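Local coordinates for O-ureido-L-serine synthase (Streptomyces lavendulae, PDB 3X44), which makes O-ureido-L-serine from O-acetyl-L-serine and hydroxyurea with the help of pyridoxal phosphate, a step in the biosynthesis of the antibiotic D-cycloserine, at residues 115-127 with 214-226. The protein carries 1 engineered substitution. Residues are numbered along the deposited sequence; the frame is centred on the assembly and turned at random.
Sequences FPGHLGSKGGNLI and WSPHQIQGLAPNF. With PUS ((E)-O-(carbamoylamino)-N-({3-hydroxy-2-methyl-5-[(phosphonooxy)methyl]pyridin-4-yl}methylidene)-L-serine), chain C.
Asn225 and Phe226 both carry CG between the backbone N and the carbonyl carbon (chi1 50° and 56°), which turns the amide and the ring onto the backbone where the chain enters the helix. An asparagine suits this place because its short amide both accepts and donates: Lys122 N donates to Asn225 OD1 at 2.9 Å, in the carbonyl plane and on a lone pair, while Asn225 ND2 hydrogen-bonds Leu119 O from above that carbonyl's plane. Gly120, with positive phi, leaves room for this amide and for Trp214, whose CH2 lies 3.7 Å from Gly120 CA. The indole meets His118 O at its edge and packs one face on Asn225 CB; a hydrogen bond from Trp214 NE1 to Ala223 O helps set its rotation. Phe226 sets its ring edge against Lys122 N, and its CZ lies 3.4 Å from Asn125 ND2. A water links Lys122 NZ to Asn225 O. Beside these bonds, Ser121 OG donates to the ureido oxygen OZ1 of the bound product aldimine at 2.6 Å, and Gly221 O accepts from its NZ2 at 2.9 Å. The two segments thus grip the oxygen and the terminal nitrogen of one carbamoyl group, one donating and one accepting, consistent with the Asn225 bonds helping to hold Ser121 and the loop around it.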
# COMPACT_ATOMS: atom_id res chain seq x y z
N PHE A 115 13.36 14.42 36.49
CA PHE A 115 14.35 14.05 37.49
C PHE A 115 15.73 14.39 36.94
O PHE A 115 15.92 14.49 35.73
CB PHE A 115 14.26 12.56 37.85
CG PHE A 115 14.72 11.63 36.76
CD1 PHE A 115 13.83 11.14 35.80
CD2 PHE A 115 16.06 11.21 36.69
CE1 PHE A 115 14.25 10.26 34.80
CE2 PHE A 115 16.49 10.33 35.68
CZ PHE A 115 15.58 9.85 34.74
N PRO A 116 16.72 14.58 37.83
CA PRO A 116 18.08 14.91 37.39
C PRO A 116 18.61 13.91 36.36
O PRO A 116 18.89 12.75 36.68
CB PRO A 116 18.88 14.91 38.70
CG PRO A 116 17.85 15.24 39.76
CD PRO A 116 16.61 14.52 39.30
N GLY A 117 18.76 14.38 35.13
CA GLY A 117 19.23 13.53 34.05
C GLY A 117 20.45 12.67 34.33
O GLY A 117 20.50 11.52 33.90
N HIS A 118 21.43 13.23 35.03
CA HIS A 118 22.65 12.49 35.33
C HIS A 118 22.42 11.13 35.97
O HIS A 118 23.32 10.29 35.96
CB HIS A 118 23.58 13.34 36.21
CG HIS A 118 23.21 13.36 37.66
ND1 HIS A 118 22.29 14.24 38.19
CD2 HIS A 118 23.68 12.63 38.71
CE1 HIS A 118 22.20 14.05 39.50
NE2 HIS A 118 23.04 13.08 39.83
N LEU A 119 21.23 10.90 36.53
CA LEU A 119 20.91 9.62 37.17
C LEU A 119 20.64 8.51 36.16
O LEU A 119 20.59 7.33 36.52
CB LEU A 119 19.70 9.78 38.09
CG LEU A 119 19.83 10.66 39.33
CD1 LEU A 119 18.47 10.76 40.00
CD2 LEU A 119 20.87 10.08 40.30
N GLY A 120 20.46 8.88 34.90
CA GLY A 120 20.19 7.90 33.86
C GLY A 120 18.83 7.24 34.01
O GLY A 120 18.08 7.54 34.94
N SER A 121 18.51 6.33 33.09
CA SER A 121 17.24 5.64 33.12
C SER A 121 17.15 4.69 34.31
O SER A 121 16.08 4.25 34.69
CB SER A 121 17.04 4.86 31.82
OG SER A 121 16.84 5.74 30.74
N LYS A 122 18.29 4.38 34.91
CA LYS A 122 18.27 3.51 36.07
C LYS A 122 17.52 4.26 37.15
O LYS A 122 16.62 3.71 37.79
CB LYS A 122 19.69 3.18 36.53
CG LYS A 122 19.73 2.08 37.60
CD LYS A 122 21.15 1.79 38.06
CE LYS A 122 21.99 1.19 36.94
NZ LYS A 122 22.98 0.19 37.46
N GLY A 123 17.87 5.53 37.33
CA GLY A 123 17.22 6.35 38.33
C GLY A 123 15.76 6.59 37.99
O GLY A 123 14.89 6.59 38.87
N GLY A 124 15.47 6.79 36.71
CA GLY A 124 14.10 7.03 36.29
C GLY A 124 13.17 5.85 36.50
O GLY A 124 12.01 6.02 36.86
N ASN A 125 13.68 4.64 36.29
CA ASN A 125 12.87 3.44 36.45
C ASN A 125 12.45 3.26 37.90
O ASN A 125 11.34 2.79 38.19
CB ASN A 125 13.65 2.21 35.99
CG ASN A 125 13.72 2.10 34.49
OD1 ASN A 125 12.96 2.77 33.77
ND2 ASN A 125 14.63 1.26 34.00
N LEU A 126 13.34 3.62 38.81
CA LEU A 126 13.04 3.49 40.23
C LEU A 126 11.89 4.42 40.57
O LEU A 126 10.98 4.05 41.30
CB LEU A 126 14.28 3.83 41.05
CG LEU A 126 15.16 2.59 41.24
CD1 LEU A 126 16.55 2.99 41.70
CD2 LEU A 126 14.50 1.66 42.26
N ILE A 127 11.93 5.64 40.04
CA ILE A 127 10.88 6.61 40.30
C ILE A 127 9.57 6.08 39.72
O ILE A 127 8.54 6.09 40.38
CB ILE A 127 11.19 7.98 39.66
CG1 ILE A 127 12.35 8.64 40.40
CG2 ILE A 127 9.96 8.88 39.73
CD1 ILE A 127 12.89 9.88 39.71
N TRP A 214 29.35 4.43 31.08
CA TRP A 214 28.19 5.29 30.89
C TRP A 214 28.43 6.68 31.41
O TRP A 214 29.06 6.89 32.46
CB TRP A 214 26.93 4.73 31.56
CG TRP A 214 25.70 5.50 31.14
CD1 TRP A 214 24.93 5.27 30.04
CD2 TRP A 214 25.12 6.64 31.80
NE1 TRP A 214 23.91 6.19 29.97
CE2 TRP A 214 24.00 7.04 31.04
CE3 TRP A 214 25.44 7.35 32.96
CZ2 TRP A 214 23.19 8.12 31.40
CZ3 TRP A 214 24.64 8.44 33.32
CH2 TRP A 214 23.53 8.81 32.54
N SER A 215 27.92 7.64 30.66
CA SER A 215 28.02 9.04 31.00
C SER A 215 26.87 9.72 30.28
O SER A 215 26.47 9.28 29.21
CB SER A 215 29.34 9.63 30.51
OG SER A 215 30.39 9.36 31.42
N PRO A 216 26.29 10.77 30.87
CA PRO A 216 25.20 11.43 30.15
C PRO A 216 25.77 11.79 28.78
O PRO A 216 26.92 12.21 28.68
CB PRO A 216 24.89 12.66 31.01
CG PRO A 216 25.36 12.29 32.38
CD PRO A 216 26.55 11.38 32.19
N HIS A 217 24.98 11.61 27.72
CA HIS A 217 25.46 11.91 26.37
C HIS A 217 24.38 12.62 25.56
O HIS A 217 23.24 12.74 26.00
CB HIS A 217 25.86 10.61 25.67
CG HIS A 217 24.74 9.63 25.56
ND1 HIS A 217 23.93 9.56 24.44
CD2 HIS A 217 24.25 8.73 26.44
CE1 HIS A 217 22.99 8.66 24.65
NE2 HIS A 217 23.16 8.14 25.86
N GLN A 218 24.75 13.06 24.36
CA GLN A 218 23.82 13.80 23.51
C GLN A 218 23.05 13.03 22.45
O GLN A 218 22.27 13.63 21.70
CB GLN A 218 24.57 14.96 22.86
CG GLN A 218 25.30 15.81 23.88
CD GLN A 218 25.62 17.19 23.37
OE1 GLN A 218 24.75 18.06 23.29
NE2 GLN A 218 26.89 17.40 23.02
N ILE A 219 23.25 11.72 22.35
CA ILE A 219 22.49 10.98 21.34
C ILE A 219 21.21 10.47 21.98
O ILE A 219 21.01 9.27 22.18
CB ILE A 219 23.31 9.82 20.73
CG1 ILE A 219 24.69 10.32 20.31
CG2 ILE A 219 22.60 9.31 19.50
CD1 ILE A 219 25.59 9.25 19.70
N GLN A 220 20.33 11.42 22.28
CA GLN A 220 19.04 11.17 22.92
C GLN A 220 18.32 9.93 22.43
O GLN A 220 18.09 9.76 21.23
CB GLN A 220 18.15 12.42 22.76
CG GLN A 220 18.88 13.72 23.08
CD GLN A 220 17.97 14.82 23.62
OE1 GLN A 220 16.83 14.56 24.02
NE2 GLN A 220 18.46 16.05 23.62
N GLY A 221 17.96 9.07 23.37
CA GLY A 221 17.25 7.86 23.02
C GLY A 221 18.10 6.62 23.16
O GLY A 221 17.58 5.52 23.36
N LEU A 222 19.42 6.79 23.08
CA LEU A 222 20.33 5.65 23.19
C LEU A 222 21.00 5.49 24.54
O LEU A 222 20.99 6.39 25.39
CB LEU A 222 21.45 5.75 22.15
CG LEU A 222 21.10 6.05 20.69
CD1 LEU A 222 22.37 6.07 19.86
CD2 LEU A 222 20.13 5.00 20.18
N ALA A 223 21.59 4.31 24.68
CA ALA A 223 22.38 3.92 25.83
C ALA A 223 21.96 4.26 27.25
O ALA A 223 22.42 5.24 27.83
CB ALA A 223 23.81 4.40 25.61
N PRO A 224 21.05 3.46 27.82
CA PRO A 224 20.61 3.71 29.20
C PRO A 224 21.79 3.24 30.08
O PRO A 224 22.67 2.52 29.59
CB PRO A 224 19.39 2.82 29.35
CG PRO A 224 19.66 1.68 28.42
CD PRO A 224 20.34 2.31 27.23
N ASN A 225 21.83 3.63 31.35
CA ASN A 225 22.95 3.22 32.19
C ASN A 225 22.83 1.83 32.83
O ASN A 225 23.08 1.66 34.02
CB ASN A 225 23.23 4.27 33.28
CG ASN A 225 21.98 4.67 34.05
OD1 ASN A 225 20.86 4.42 33.61
ND2 ASN A 225 22.18 5.29 35.21
N PHE A 226 22.45 0.86 32.01
CA PHE A 226 22.32 -0.54 32.43
C PHE A 226 22.06 -1.37 31.17
O PHE A 226 21.75 -0.82 30.11
CB PHE A 226 21.17 -0.72 33.44
CG PHE A 226 19.83 -0.23 32.94
CD1 PHE A 226 19.32 1.00 33.36
CD2 PHE A 226 19.07 -1.00 32.05
CE1 PHE A 226 18.07 1.46 32.90
CE2 PHE A 226 17.83 -0.55 31.59
CZ PHE A 226 17.33 0.69 32.01
N PUS C . 13.75 5.46 22.95
CA PUS C . 13.12 4.89 24.21
CB PUS C . 14.21 4.32 25.19
OG PUS C . 15.16 5.41 25.58
ND PUS C . 15.66 5.21 26.93
CE PUS C . 16.99 5.12 27.14
NZ2 PUS C . 17.82 4.82 26.12
OZ1 PUS C . 17.44 5.30 28.23
C PUS C . 12.32 6.00 24.92
O PUS C . 11.95 6.95 24.28
OT PUS C . 12.06 5.92 26.09
C2 PUS C . 15.75 7.17 19.37
C3 PUS C . 14.96 6.64 20.49
C4 PUS C . 15.18 5.25 20.91
C5 PUS C . 16.16 4.44 20.19
C6 PUS C . 16.90 5.06 19.07
C2A PUS C . 15.59 8.60 18.93
C4A PUS C . 14.54 4.71 22.17
C5A PUS C . 16.43 2.99 20.57
N1 PUS C . 16.67 6.37 18.72
O3 PUS C . 14.01 7.39 21.07
O1P PUS C . 14.64 1.21 22.28
O2P PUS C . 14.32 -0.04 20.30
O3P PUS C . 16.52 0.27 21.16
O4P PUS C . 15.32 2.13 20.16
P PUS C . 15.20 0.89 20.98
O HOH W 1 24.65 -0.20 35.63